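Lactaldehyde dehydrogenase (Methanocaldococcus jannaschii, PDB 3PQA) oxidises lactaldehyde to lactate with NAD(+), which it prefers to NADP, as a step in the biosynthesis of coenzyme F420. Local coordinates at residues E75-L80 against K86-A91; F142-S147 against I174-I179; G279-D284 against D289-M294; E293-K298 against P372-I377. All coordinates share one frame; numbering follows the deposited sequence.

Contact 1 of 4, residues E75-L80 against K86-A91; sequences ELAKIL and KPIKQA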
loop_
_atom_site.group_PDB
_atom_site.type_symbol
_atom_site.label_atom_id
_atom_site.label_comp_id
_atom_site.label_asym_id
_atom_site.label_seq_id
_atom_site.Cartn_x
_atom_site.Cartn_y
_atom_site.Cartn_z
ATOM N N GLU B 75 -34.135 -0.100 20.577
ATOM C CA GLU B 75 -34.005 0.738 21.760
ATOM C C GLU B 75 -33.096 1.933 21.505
ATOM O O GLU B 75 -33.431 3.063 21.875
ATOM C CB GLU B 75 -33.479 -0.071 22.949
ATOM C CG GLU B 75 -33.501 0.690 24.274
ATOM C CD GLU B 75 -32.840 -0.059 25.422
ATOM O OE1 GLU B 75 -32.507 0.598 26.430
ATOM O OE2 GLU B 75 -32.652 -1.298 25.329
ATOM N N LEU B 76 -31.940 1.686 20.882
ATOM C CA LEU B 76 -30.997 2.771 20.626
ATOM C C LEU B 76 -31.565 3.757 19.607
ATOM O O LEU B 76 -31.384 4.972 19.745
ATOM C CB LEU B 76 -29.638 2.220 20.170
ATOM C CG LEU B 76 -28.865 1.398 21.211
ATOM C CD1 LEU B 76 -27.655 0.761 20.529
ATOM C CD2 LEU B 76 -28.432 2.225 22.416
ATOM N N ALA B 77 -32.261 3.233 18.598
ATOM C CA ALA B 77 -32.915 4.082 17.596
ATOM C C ALA B 77 -33.958 5.000 18.237
ATOM O O ALA B 77 -34.054 6.168 17.866
ATOM C CB ALA B 77 -33.547 3.244 16.495
ATOM N N LYS B 78 -34.721 4.469 19.196
ATOM C CA LYS B 78 -35.747 5.260 19.906
ATOM C C LYS B 78 -35.121 6.383 20.720
ATOM O O LYS B 78 -35.642 7.500 20.758
ATOM C CB LYS B 78 -36.609 4.382 20.830
ATOM C CG LYS B 78 -37.399 3.280 20.147
ATOM C CD LYS B 78 -38.601 3.804 19.393
ATOM C CE LYS B 78 -39.656 2.719 19.230
ATOM N NZ LYS B 78 -40.705 3.211 18.295
ATOM N N ILE B 79 -33.994 6.083 21.366
ATOM C CA ILE B 79 -33.265 7.097 22.110
ATOM C C ILE B 79 -32.823 8.240 21.187
ATOM O O ILE B 79 -32.942 9.405 21.555
ATOM C CB ILE B 79 -32.066 6.506 22.891
ATOM C CG1 ILE B 79 -32.573 5.664 24.073
ATOM C CG2 ILE B 79 -31.164 7.633 23.419
ATOM C CD1 ILE B 79 -31.560 4.635 24.601
ATOM N N LEU B 80 -32.328 7.911 19.994
ATOM C CA LEU B 80 -31.980 8.947 19.018
ATOM C C LEU B 80 -33.192 9.814 18.660
ATOM O O LEU B 80 -33.081 11.033 18.566
ATOM C CB LEU B 80 -31.345 8.342 17.757
ATOM C CG LEU B 80 -29.948 7.738 17.969
ATOM C CD1 LEU B 80 -29.500 6.980 16.714
ATOM C CD2 LEU B 80 -28.951 8.820 18.304
ATOM N N LYS B 86 -34.263 12.808 16.100
ATOM C CA LYS B 86 -33.964 12.208 14.803
ATOM C C LYS B 86 -35.089 11.292 14.361
ATOM O O LYS B 86 -35.419 10.346 15.063
ATOM C CB LYS B 86 -32.644 11.426 14.880
ATOM C CG LYS B 86 -32.254 10.772 13.550
ATOM C CD LYS B 86 -30.820 10.234 13.592
ATOM C CE LYS B 86 -29.839 11.376 13.751
ATOM N NZ LYS B 86 -28.477 11.040 13.250
ATOM N N PRO B 87 -35.701 11.569 13.191
ATOM C CA PRO B 87 -36.748 10.667 12.706
ATOM C C PRO B 87 -36.332 9.207 12.824
ATOM O O PRO B 87 -35.172 8.851 12.514
ATOM C CB PRO B 87 -36.914 11.096 11.253
ATOM C CG PRO B 87 -36.665 12.574 11.329
ATOM C CD PRO B 87 -35.480 12.682 12.251
ATOM N N ILE B 88 -37.262 8.386 13.312
ATOM C CA ILE B 88 -36.967 6.990 13.671
ATOM C C ILE B 88 -36.336 6.175 12.534
ATOM O O ILE B 88 -35.392 5.422 12.769
ATOM C CB ILE B 88 -38.200 6.265 14.324
ATOM C CG1 ILE B 88 -37.810 4.888 14.877
ATOM C CG2 ILE B 88 -39.368 6.156 13.342
ATOM C CD1 ILE B 88 -36.975 4.925 16.155
ATOM N N LYS B 89 -36.816 6.368 11.303
ATOM C CA LYS B 89 -36.199 5.698 10.144
ATOM C C LYS B 89 -34.711 6.053 9.956
ATOM O O LYS B 89 -33.890 5.185 9.647
ATOM C CB LYS B 89 -36.998 5.982 8.872
ATOM C CG LYS B 89 -38.360 5.271 8.831
ATOM C CD LYS B 89 -39.080 5.467 7.492
ATOM C CE LYS B 89 -39.379 6.945 7.230
ATOM N NZ LYS B 89 -40.476 7.132 6.237
ATOM N N GLN B 90 -34.373 7.326 10.153
ATOM C CA GLN B 90 -32.984 7.794 10.097
ATOM C C GLN B 90 -32.167 7.335 11.302
ATOM O O GLN B 90 -30.961 7.069 11.185
ATOM C CB GLN B 90 -32.937 9.312 9.978
ATOM C CG GLN B 90 -33.509 9.848 8.667
ATOM C CD GLN B 90 -33.614 11.351 8.680
ATOM O OE1 GLN B 90 -32.677 12.050 9.084
ATOM N NE2 GLN B 90 -34.764 11.867 8.241
ATOM N N ALA B 91 -32.820 7.242 12.459
ATOM C CA ALA B 91 -32.176 6.727 13.665
ATOM C C ALA B 91 -31.705 5.286 13.466
ATOM O O ALA B 91 -30.596 4.928 13.881
ATOM C CB ALA B 91 -33.107 6.837 14.853
#

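Contact 2 of 4, residues F142-S147 against I174-I179; sequences FPLNLS and IELAKI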
loop_
_atom_site.group_PDB
_atom_site.type_symbol
_atom_site.label_atom_id
_atom_site.label_comp_id
_atom_site.label_asym_id
_atom_site.label_seq_id
_atom_site.Cartn_x
_atom_site.Cartn_y
_atom_site.Cartn_z
ATOM N N PHE B 142 -25.021 12.983 15.157
ATOM C CA PHE B 142 -24.898 11.543 14.951
ATOM C C PHE B 142 -24.088 11.032 16.146
ATOM O O PHE B 142 -22.964 10.539 15.987
ATOM C CB PHE B 142 -24.243 11.217 13.589
ATOM C CG PHE B 142 -25.084 11.639 12.402
ATOM C CD1 PHE B 142 -25.803 10.699 11.671
ATOM C CD2 PHE B 142 -25.188 12.996 12.052
ATOM C CE1 PHE B 142 -26.612 11.103 10.576
ATOM C CE2 PHE B 142 -26.000 13.417 10.983
ATOM C CZ PHE B 142 -26.710 12.466 10.241
ATOM N N PRO B 143 -24.668 11.154 17.357
ATOM C CA PRO B 143 -23.914 10.874 18.580
ATOM C C PRO B 143 -23.485 9.418 18.725
ATOM O O PRO B 143 -22.511 9.134 19.429
ATOM C CB PRO B 143 -24.901 11.277 19.689
ATOM C CG PRO B 143 -26.251 11.055 19.078
ATOM C CD PRO B 143 -26.096 11.433 17.637
ATOM N N LEU B 144 -24.192 8.494 18.086
ATOM C CA LEU B 144 -23.810 7.097 18.203
ATOM C C LEU B 144 -22.719 6.764 17.183
ATOM O O LEU B 144 -21.631 6.334 17.560
ATOM C CB LEU B 144 -25.012 6.158 18.072
ATOM C CG LEU B 144 -24.734 4.650 18.117
ATOM C CD1 LEU B 144 -24.063 4.247 19.422
ATOM C CD2 LEU B 144 -26.022 3.851 17.897
ATOM N N ASN B 145 -22.996 6.972 15.901
ATOM C CA ASN B 145 -21.972 6.633 14.894
ATOM C C ASN B 145 -20.724 7.525 14.936
ATOM O O ASN B 145 -19.619 7.041 14.702
ATOM C CB ASN B 145 -22.545 6.525 13.467
ATOM C CG ASN B 145 -21.604 5.773 12.507
ATOM O OD1 ASN B 145 -20.968 4.775 12.882
ATOM N ND2 ASN B 145 -21.516 6.247 11.277
ATOM N N LEU B 146 -20.880 8.815 15.236
ATOM C CA LEU B 146 -19.700 9.671 15.303
ATOM C C LEU B 146 -18.859 9.401 16.558
ATOM O O LEU B 146 -17.657 9.639 16.545
ATOM C CB LEU B 146 -20.031 11.155 15.133
ATOM C CG LEU B 146 -20.539 11.544 13.738
ATOM C CD1 LEU B 146 -20.861 13.037 13.660
ATOM C CD2 LEU B 146 -19.547 11.162 12.636
ATOM N N SER B 147 -19.495 8.909 17.627
ATOM C CA SER B 147 -18.751 8.326 18.761
ATOM C C SER B 147 -18.024 7.046 18.335
ATOM O O SER B 147 -16.848 6.855 18.677
ATOM C CB SER B 147 -19.668 8.067 19.962
ATOM O OG SER B 147 -20.122 9.302 20.521
ATOM N N ILE B 174 -24.436 7.464 26.765
ATOM C CA ILE B 174 -24.493 6.785 28.064
ATOM C C ILE B 174 -24.791 5.300 27.841
ATOM O O ILE B 174 -24.177 4.439 28.473
ATOM C CB ILE B 174 -25.524 7.457 29.028
ATOM C CG1 ILE B 174 -24.991 8.820 29.484
ATOM C CG2 ILE B 174 -25.799 6.572 30.231
ATOM C CD1 ILE B 174 -26.080 9.767 30.037
ATOM N N GLU B 175 -25.696 5.009 26.907
ATOM C CA GLU B 175 -25.996 3.625 26.549
ATOM C C GLU B 175 -24.803 2.906 25.926
ATOM O O GLU B 175 -24.547 1.741 26.239
ATOM C CB GLU B 175 -27.217 3.531 25.643
ATOM C CG GLU B 175 -28.564 3.807 26.366
ATOM C CD GLU B 175 -28.671 3.119 27.720
ATOM O OE1 GLU B 175 -28.635 1.868 27.785
ATOM O OE2 GLU B 175 -28.769 3.841 28.736
ATOM N N LEU B 176 -24.083 3.604 25.047
ATOM C CA LEU B 176 -22.890 3.016 24.421
ATOM C C LEU B 176 -21.816 2.733 25.471
ATOM O O LEU B 176 -21.131 1.710 25.396
ATOM C CB LEU B 176 -22.350 3.914 23.302
ATOM C CG LEU B 176 -21.073 3.446 22.583
ATOM C CD1 LEU B 176 -21.300 2.110 21.870
ATOM C CD2 LEU B 176 -20.603 4.513 21.600
ATOM N N ALA B 177 -21.673 3.635 26.445
ATOM C CA ALA B 177 -20.691 3.484 27.523
ATOM C C ALA B 177 -20.949 2.220 28.356
ATOM O O ALA B 177 -20.009 1.481 28.678
ATOM C CB ALA B 177 -20.668 4.728 28.414
ATOM N N LYS B 178 -22.222 1.982 28.693
ATOM C CA LYS B 178 -22.637 0.738 29.350
ATOM C C LYS B 178 -22.268 -0.488 28.500
ATOM O O LYS B 178 -21.739 -1.474 29.022
ATOM C CB LYS B 178 -24.142 0.754 29.621
ATOM C CG LYS B 178 -24.576 1.770 30.664
ATOM C CD LYS B 178 -26.095 1.791 30.741
ATOM C CE LYS B 178 -26.599 2.875 31.671
ATOM N NZ LYS B 178 -28.085 2.936 31.590
ATOM N N ILE B 179 -22.545 -0.409 27.195
ATOM C CA ILE B 179 -22.170 -1.467 26.241
ATOM C C ILE B 179 -20.653 -1.728 26.221
ATOM O O ILE B 179 -20.215 -2.887 26.263
ATOM C CB ILE B 179 -22.702 -1.153 24.811
ATOM C CG1 ILE B 179 -24.203 -1.451 24.732
ATOM C CG2 ILE B 179 -21.931 -1.933 23.730
ATOM C CD1 ILE B 179 -24.881 -0.915 23.478
#

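Contact 3 of 4, residues G279-D284 against D289-M294; sequences GMILVD and DKFIEM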
loop_
_atom_site.group_PDB
_atom_site.type_symbol
_atom_site.label_atom_id
_atom_site.label_comp_id
_atom_site.label_asym_id
_atom_site.label_seq_id
_atom_site.Cartn_x
_atom_site.Cartn_y
_atom_site.Cartn_z
ATOM N N GLY B 279 -25.626 23.329 1.714
ATOM C CA GLY B 279 -25.543 24.712 2.216
ATOM C C GLY B 279 -25.995 25.737 1.195
ATOM O O GLY B 279 -26.496 26.815 1.559
ATOM N N MET B 280 -25.780 25.438 -0.081
ATOM C CA MET B 280 -26.286 26.299 -1.164
ATOM C C MET B 280 -26.392 25.470 -2.426
ATOM O O MET B 280 -25.662 24.484 -2.589
ATOM C CB MET B 280 -25.385 27.550 -1.369
ATOM C CG MET B 280 -23.952 27.319 -1.904
ATOM S SD MET B 280 -22.926 28.836 -2.080
ATOM C CE MET B 280 -21.689 28.591 -0.779
ATOM N N ILE B 281 -27.324 25.838 -3.299
ATOM C CA ILE B 281 -27.428 25.178 -4.607
ATOM C C ILE B 281 -27.139 26.258 -5.637
ATOM O O ILE B 281 -27.791 27.318 -5.609
ATOM C CB ILE B 281 -28.838 24.550 -4.860
ATOM C CG1 ILE B 281 -29.151 23.488 -3.799
ATOM C CG2 ILE B 281 -28.949 23.961 -6.290
ATOM C CD1 ILE B 281 -30.556 22.896 -3.891
ATOM N N LEU B 282 -26.143 26.005 -6.489
ATOM C CA LEU B 282 -25.869 26.829 -7.660
ATOM C C LEU B 282 -26.459 26.118 -8.870
ATOM O O LEU B 282 -26.180 24.943 -9.101
ATOM C CB LEU B 282 -24.360 27.068 -7.823
ATOM C CG LEU B 282 -23.592 27.465 -6.559
ATOM C CD1 LEU B 282 -22.109 27.667 -6.872
ATOM C CD2 LEU B 282 -24.190 28.727 -5.961
ATOM N N VAL B 283 -27.291 26.823 -9.629
ATOM C CA VAL B 283 -27.973 26.210 -10.762
ATOM C C VAL B 283 -27.823 27.081 -12.002
ATOM O O VAL B 283 -27.914 28.303 -11.927
ATOM C CB VAL B 283 -29.473 25.882 -10.437
ATOM C CG1 VAL B 283 -30.266 27.146 -10.057
ATOM C CG2 VAL B 283 -30.134 25.117 -11.588
ATOM N N ASP B 284 -27.556 26.444 -13.137
ATOM C CA ASP B 284 -27.427 27.184 -14.391
ATOM C C ASP B 284 -28.689 27.990 -14.681
ATOM O O ASP B 284 -29.795 27.462 -14.555
ATOM C CB ASP B 284 -27.148 26.245 -15.558
ATOM C CG ASP B 284 -26.659 26.994 -16.781
ATOM O OD1 ASP B 284 -25.432 27.129 -16.925
ATOM O OD2 ASP B 284 -27.498 27.483 -17.571
ATOM N N ASP B 289 -35.429 27.939 -13.457
ATOM C CA ASP B 289 -36.872 27.901 -13.215
ATOM C C ASP B 289 -37.423 26.482 -13.096
ATOM O O ASP B 289 -38.220 26.209 -12.196
ATOM C CB ASP B 289 -37.654 28.665 -14.295
ATOM C CG ASP B 289 -37.333 30.148 -14.317
ATOM O OD1 ASP B 289 -37.031 30.737 -13.260
ATOM O OD2 ASP B 289 -37.420 30.734 -15.415
ATOM N N LYS B 290 -37.028 25.592 -14.007
ATOM C CA LYS B 290 -37.527 24.226 -13.982
ATOM C C LYS B 290 -37.027 23.503 -12.747
ATOM O O LYS B 290 -37.788 22.794 -12.090
ATOM C CB LYS B 290 -37.099 23.455 -15.222
ATOM C CG LYS B 290 -37.751 23.912 -16.502
ATOM C CD LYS B 290 -37.344 22.980 -17.652
ATOM C CE LYS B 290 -35.816 22.874 -17.776
ATOM N NZ LYS B 290 -35.402 21.457 -17.920
ATOM N N PHE B 291 -35.748 23.693 -12.430
ATOM C CA PHE B 291 -35.187 23.040 -11.258
ATOM C C PHE B 291 -35.864 23.522 -9.983
ATOM O O PHE B 291 -36.249 22.715 -9.153
ATOM C CB PHE B 291 -33.685 23.254 -11.126
ATOM C CG PHE B 291 -33.140 22.715 -9.837
ATOM C CD1 PHE B 291 -32.821 21.370 -9.720
ATOM C CD2 PHE B 291 -33.009 23.541 -8.724
ATOM C CE1 PHE B 291 -32.347 20.855 -8.512
ATOM C CE2 PHE B 291 -32.535 23.049 -7.507
ATOM C CZ PHE B 291 -32.206 21.707 -7.395
ATOM N N ILE B 292 -36.001 24.839 -9.832
ATOM C CA ILE B 292 -36.635 25.406 -8.642
ATOM C C ILE B 292 -38.068 24.878 -8.456
ATOM O O ILE B 292 -38.436 24.456 -7.367
ATOM C CB ILE B 292 -36.569 26.950 -8.629
ATOM C CG1 ILE B 292 -35.123 27.413 -8.393
ATOM C CG2 ILE B 292 -37.509 27.521 -7.560
ATOM C CD1 ILE B 292 -34.848 28.900 -8.723
ATOM N N GLU B 293 -38.858 24.884 -9.525
ATOM C CA GLU B 293 -40.225 24.378 -9.453
ATOM C C GLU B 293 -40.250 22.916 -8.983
ATOM O O GLU B 293 -41.016 22.563 -8.079
ATOM C CB GLU B 293 -40.938 24.521 -10.805
ATOM C CG GLU B 293 -42.382 24.057 -10.776
ATOM C CD GLU B 293 -42.994 23.874 -12.157
ATOM O OE1 GLU B 293 -44.186 23.539 -12.216
ATOM O OE2 GLU B 293 -42.294 24.040 -13.176
ATOM N N MET B 294 -39.402 22.077 -9.584
ATOM C CA MET B 294 -39.341 20.659 -9.228
ATOM C C MET B 294 -38.902 20.479 -7.763
ATOM O O MET B 294 -39.463 19.664 -7.031
ATOM C CB MET B 294 -38.401 19.881 -10.173
ATOM C CG MET B 294 -38.817 19.852 -11.662
ATOM S SD MET B 294 -37.493 19.321 -12.806
ATOM C CE MET B 294 -37.332 17.616 -12.338
#

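Contact 4 of 4, residues E293-K298 against P372-I377; sequences EMFVNK and PVIPII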
loop_
_atom_site.group_PDB
_atom_site.type_symbol
_atom_site.label_atom_id
_atom_site.label_comp_id
_atom_site.label_asym_id
_atom_site.label_seq_id
_atom_site.Cartn_x
_atom_site.Cartn_y
_atom_site.Cartn_z
ATOM N N GLU B 293 -38.858 24.884 -9.525
ATOM C CA GLU B 293 -40.225 24.378 -9.453
ATOM C C GLU B 293 -40.250 22.916 -8.983
ATOM O O GLU B 293 -41.016 22.563 -8.079
ATOM C CB GLU B 293 -40.938 24.521 -10.805
ATOM C CG GLU B 293 -42.382 24.057 -10.776
ATOM C CD GLU B 293 -42.994 23.874 -12.157
ATOM O OE1 GLU B 293 -44.186 23.539 -12.216
ATOM O OE2 GLU B 293 -42.294 24.040 -13.176
ATOM N N MET B 294 -39.402 22.077 -9.584
ATOM C CA MET B 294 -39.341 20.659 -9.228
ATOM C C MET B 294 -38.902 20.479 -7.763
ATOM O O MET B 294 -39.463 19.664 -7.031
ATOM C CB MET B 294 -38.401 19.881 -10.173
ATOM C CG MET B 294 -38.817 19.852 -11.662
ATOM S SD MET B 294 -37.493 19.321 -12.806
ATOM C CE MET B 294 -37.332 17.616 -12.338
ATOM N N PHE B 295 -37.909 21.260 -7.342
ATOM C CA PHE B 295 -37.324 21.148 -6.007
ATOM C C PHE B 295 -38.298 21.597 -4.910
ATOM O O PHE B 295 -38.493 20.894 -3.927
ATOM C CB PHE B 295 -36.016 21.937 -5.966
ATOM C CG PHE B 295 -35.244 21.792 -4.680
ATOM C CD1 PHE B 295 -34.628 20.585 -4.345
ATOM C CD2 PHE B 295 -35.111 22.877 -3.828
ATOM C CE1 PHE B 295 -33.899 20.467 -3.161
ATOM C CE2 PHE B 295 -34.384 22.782 -2.647
ATOM C CZ PHE B 295 -33.779 21.571 -2.307
ATOM N N VAL B 296 -38.931 22.753 -5.104
ATOM C CA VAL B 296 -39.956 23.236 -4.169
ATOM C C VAL B 296 -41.118 22.231 -4.050
ATOM O O VAL B 296 -41.551 21.902 -2.945
ATOM C CB VAL B 296 -40.467 24.639 -4.584
ATOM C CG1 VAL B 296 -41.713 25.024 -3.799
ATOM C CG2 VAL B 296 -39.368 25.692 -4.402
ATOM N N ASN B 297 -41.585 21.715 -5.189
ATOM C CA ASN B 297 -42.705 20.761 -5.211
ATOM C C ASN B 297 -42.456 19.486 -4.414
ATOM O O ASN B 297 -43.360 18.989 -3.746
ATOM C CB ASN B 297 -43.115 20.408 -6.646
ATOM C CG ASN B 297 -43.943 21.491 -7.292
ATOM O OD1 ASN B 297 -44.316 22.470 -6.644
ATOM N ND2 ASN B 297 -44.235 21.327 -8.580
ATOM N N LYS B 298 -41.230 18.969 -4.485
ATOM C CA LYS B 298 -40.850 17.775 -3.742
ATOM C C LYS B 298 -40.662 18.102 -2.262
ATOM O O LYS B 298 -40.975 17.285 -1.398
ATOM C CB LYS B 298 -39.585 17.133 -4.336
ATOM C CG LYS B 298 -39.715 16.622 -5.790
ATOM C CD LYS B 298 -40.532 15.334 -5.924
ATOM C CE LYS B 298 -40.038 14.511 -7.123
ATOM N NZ LYS B 298 -40.364 13.050 -7.002
ATOM N N PRO B 372 -32.950 23.383 7.981
ATOM C CA PRO B 372 -33.487 23.009 6.670
ATOM C C PRO B 372 -33.794 24.245 5.821
ATOM O O PRO B 372 -34.924 24.433 5.375
ATOM C CB PRO B 372 -34.765 22.252 7.030
ATOM C CG PRO B 372 -35.238 22.949 8.303
ATOM C CD PRO B 372 -33.973 23.298 9.049
ATOM N N VAL B 373 -32.772 25.076 5.630
ATOM C CA VAL B 373 -32.864 26.357 4.923
ATOM C C VAL B 373 -31.898 26.334 3.735
ATOM O O VAL B 373 -30.675 26.289 3.926
ATOM C CB VAL B 373 -32.499 27.551 5.847
ATOM C CG1 VAL B 373 -32.473 28.859 5.064
ATOM C CG2 VAL B 373 -33.457 27.637 7.035
ATOM N N ILE B 374 -32.458 26.380 2.522
ATOM C CA ILE B 374 -31.685 26.205 1.297
ATOM C C ILE B 374 -31.733 27.439 0.388
ATOM O O ILE B 374 -32.784 27.733 -0.206
ATOM C CB ILE B 374 -32.178 24.985 0.483
ATOM C CG1 ILE B 374 -32.372 23.745 1.380
ATOM C CG2 ILE B 374 -31.254 24.726 -0.735
ATOM C CD1 ILE B 374 -31.099 23.288 2.154
ATOM N N PRO B 375 -30.599 28.154 0.274
ATOM C CA PRO B 375 -30.471 29.216 -0.723
ATOM C C PRO B 375 -30.125 28.624 -2.080
ATOM O O PRO B 375 -29.280 27.716 -2.179
ATOM C CB PRO B 375 -29.309 30.050 -0.206
ATOM C CG PRO B 375 -28.443 29.030 0.523
ATOM C CD PRO B 375 -29.380 28.007 1.097
ATOM N N ILE B 376 -30.798 29.129 -3.110
ATOM C CA ILE B 376 -30.557 28.721 -4.486
ATOM C C ILE B 376 -30.112 29.967 -5.237
ATOM O O ILE B 376 -30.765 31.011 -5.137
ATOM C CB ILE B 376 -31.835 28.151 -5.145
ATOM C CG1 ILE B 376 -32.291 26.875 -4.409
ATOM C CG2 ILE B 376 -31.587 27.876 -6.645
ATOM C CD1 ILE B 376 -33.659 26.360 -4.807
ATOM N N ILE B 377 -29.003 29.860 -5.969
ATOM C CA ILE B 377 -28.448 30.979 -6.709
ATOM C C ILE B 377 -28.380 30.595 -8.169
ATOM O O ILE B 377 -27.731 29.604 -8.523
ATOM C CB ILE B 377 -27.019 31.344 -6.231
ATOM C CG1 ILE B 377 -26.995 31.669 -4.733
ATOM C CG2 ILE B 377 -26.424 32.475 -7.093
ATOM C CD1 ILE B 377 -26.853 30.427 -3.827
#

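Contact 1 of 4, residues E75-L80 against K86-A91
Ala77 and Leu80 of helix 73-84 meet Ala91 of helix 88-111 where two consecutive helices of the aldehyde dehydrogenase fold, joined by a short turn, pack against each other, an instance of how small residues let such helices come close. The CA atoms of Ala77 and Ala91 are only 4.8 Å apart, a spacing that two methyl side chains permit.

The apolar contacts centre on the Ala91 methyl. Its CB lies 3.7 Å from Leu80 CB and also meets Ala77 CB, while Leu80 CD1 reaches on to the carbonyl oxygen of Ala91. Packing is tight where Ala91 CB sits 3.2 Å from Ala77 O. Ile88 adds the second patch: CG1 stands anti to the backbone N (chi1 -172°), which sends CD1 across the gap to Ala77, 3.8 Å from Ala77 CB and close to Ala77 O as well. On the outer side, Lys78, bent at its second torsion, brings its CD to 3.8 Å from Ile88 CD1, the two side chains meeting at a slant.

The polar contacts lie at the turn. Lys86 carries its ammonium group away from Leu80, to a salt bridge with Glu94, a hydrogen bond to Asn141 O and cation-pi contacts with Phe142 and Tyr270; its side chain is about 11 Å from that of Cys275, the probable catalytic cysteine. Its backbone, by contrast, ties the end of the turn to the first helix. The amide N of Lys86 donates to Leu80 O over 3.3 Å, nearly straight at 170° at the hydrogen, though the donor stands 37° above the carbonyl plane.

Contact 2 of 4, residues F142-S147 against I174-I179
The CA atoms of Leu144 and Leu176 are 7.5 Å apart, the closest such pair between the segment 142-147 and helix 171-186, so that the meeting is left entirely to side chains. It illustrates how one branched side chain can serve two neighbours at once.

The branch is CD2 of Leu176. With CG anti to the backbone N (chi1 178°), Leu176 extends from its helix toward the other segment and sets this methyl against two carbons: Ser147 CB at 4.0 Å and Leu144 CD1 at 4.1 Å. Leu144 has the same extended first torsion, and the two leucines approach obliquely through one methyl each. Ser147 contributes its methylene rather than its hydroxyl. That hydroxyl is turned back along its own chain, where OG donates to Pro143 O over 2.6 Å, in the carbonyl plane and with a C=O...OG angle of 160°. The bond satisfies a buried polar group beside an otherwise apolar contact and ties Ser147 to the backbone four residues earlier. On helix 171-186, Lys178 NZ and Glu175 OE2 form a salt bridge of 3.1 Å on the syn side of the carboxylate.

Both segments belong to the part of the enzyme that carries the probable NAD-binding residues; the side chain of Ser147 is about 12 Å from that of Gly221. Helix 88-111 packs beside Leu144 through Ser98, and its Glu94 accepts the backbone N-H groups of Leu144 and Asn145, while Pro143 rests on Val172 of helix 171-186. Ser147 OG also has a weak hydrogen bond to Thr138 OG1, at the end of strand 122-138 of a mixed sheet.

Contact 3 of 4, residues G279-D284 against D289-M294
Phe291 reaches from helix 288-300 to Ile281 and Val283 on strand 278-284, and tracing it outward shows how a single aromatic residue can span the layer between a helix and a sheet. At its root, CB lies 4.0 Å from Val283 CG2. This methyl is the branch of Val283 that stands anti to the backbone N. CG of Phe291 is likewise anti to its own backbone N (chi1 173°), which extends the side chain from the helix toward the strand and carries the ring past Val283 to the next residue on that face.

Ile281 and Val283 are two apart on the strand, so both point to the helix, and the helix-sheet packing that results belongs to the alpha/beta architecture of the aldehyde dehydrogenase catalytic domain. Strand 278-284 runs parallel to its neighbours 246-250 and 373-379, and only four residues separate the segments 279-284 and 289-294, so the chain turns straight from strand to helix.

At the far end of the ring, CE2 lies 3.9 Å from Ile281 CG2 and 4.1 Å from Ile281 CD1. CZ, the outermost atom, comes 4.1 Å from the same two methyls, so both branches of the isoleucine share the ring's end. Around this contact, Val260 and Leu263 of helix 256-268 also touch the Phe291 side chain, and Phe295, one helical turn on, meets its ring with the two planes inclined at about 15°.

Contact 4 of 4, residues E293-K298 against P372-I377
Phe295 holds CG anti to its backbone N (chi1 -174°), which extends the ring from helix 288-300 toward strand 373-379, where Ile374 and Ile376 present methyls to it. In Ile376 an extended second torsion of 170° carries CD1 out to the ring. Ile374 instead uses its CG2 branch.

The two methyls meet neighbouring carbons of the ring. Ile376 CD1 lies 3.9 Å from Phe295 CD2, and Ile374 CG2 is 4.2 Å from Phe295 CE2, the latter two side chains crossing at about a right angle. This is a worked case of helix-on-sheet packing at longer range: the nearest CA atoms, those of Phe295 and Ile376, remain 10.3 Å apart, and the aromatic side chain bridges most of that gap. Ile355 of strand 350-357 and Ile264 of helix 256-268 also pack on the Phe295 side chain.

Every touching group across the contact is hydrocarbon and buried, which implies that dispersion and the exclusion of water, rather than directed polar bonds, join helix and strand here.

The four contacts form two pairs. Contacts 1 and 2 have centres 13 Å apart and touch directly: Leu80 CD2 lies 3.6 Å from Pro143 CG, and Ile79 CD1 is 3.6 Å from Glu175 CG. Contacts 3 and 4 are closer still, with centres 7 Å apart; they share Glu293 and Met294 on helix 288-300, and their strands are neighbours in one sheet, where Ile281 N and Pro375 O are 2.9 Å apart. Between pairs, contacts 2 and 3 lie on opposite sides of the chain's centre, 37 Å apart between centres. Contacts 1 and 2 approach the probable catalytic and NAD-binding residues, whereas contacts 3 and 4 lie away from them.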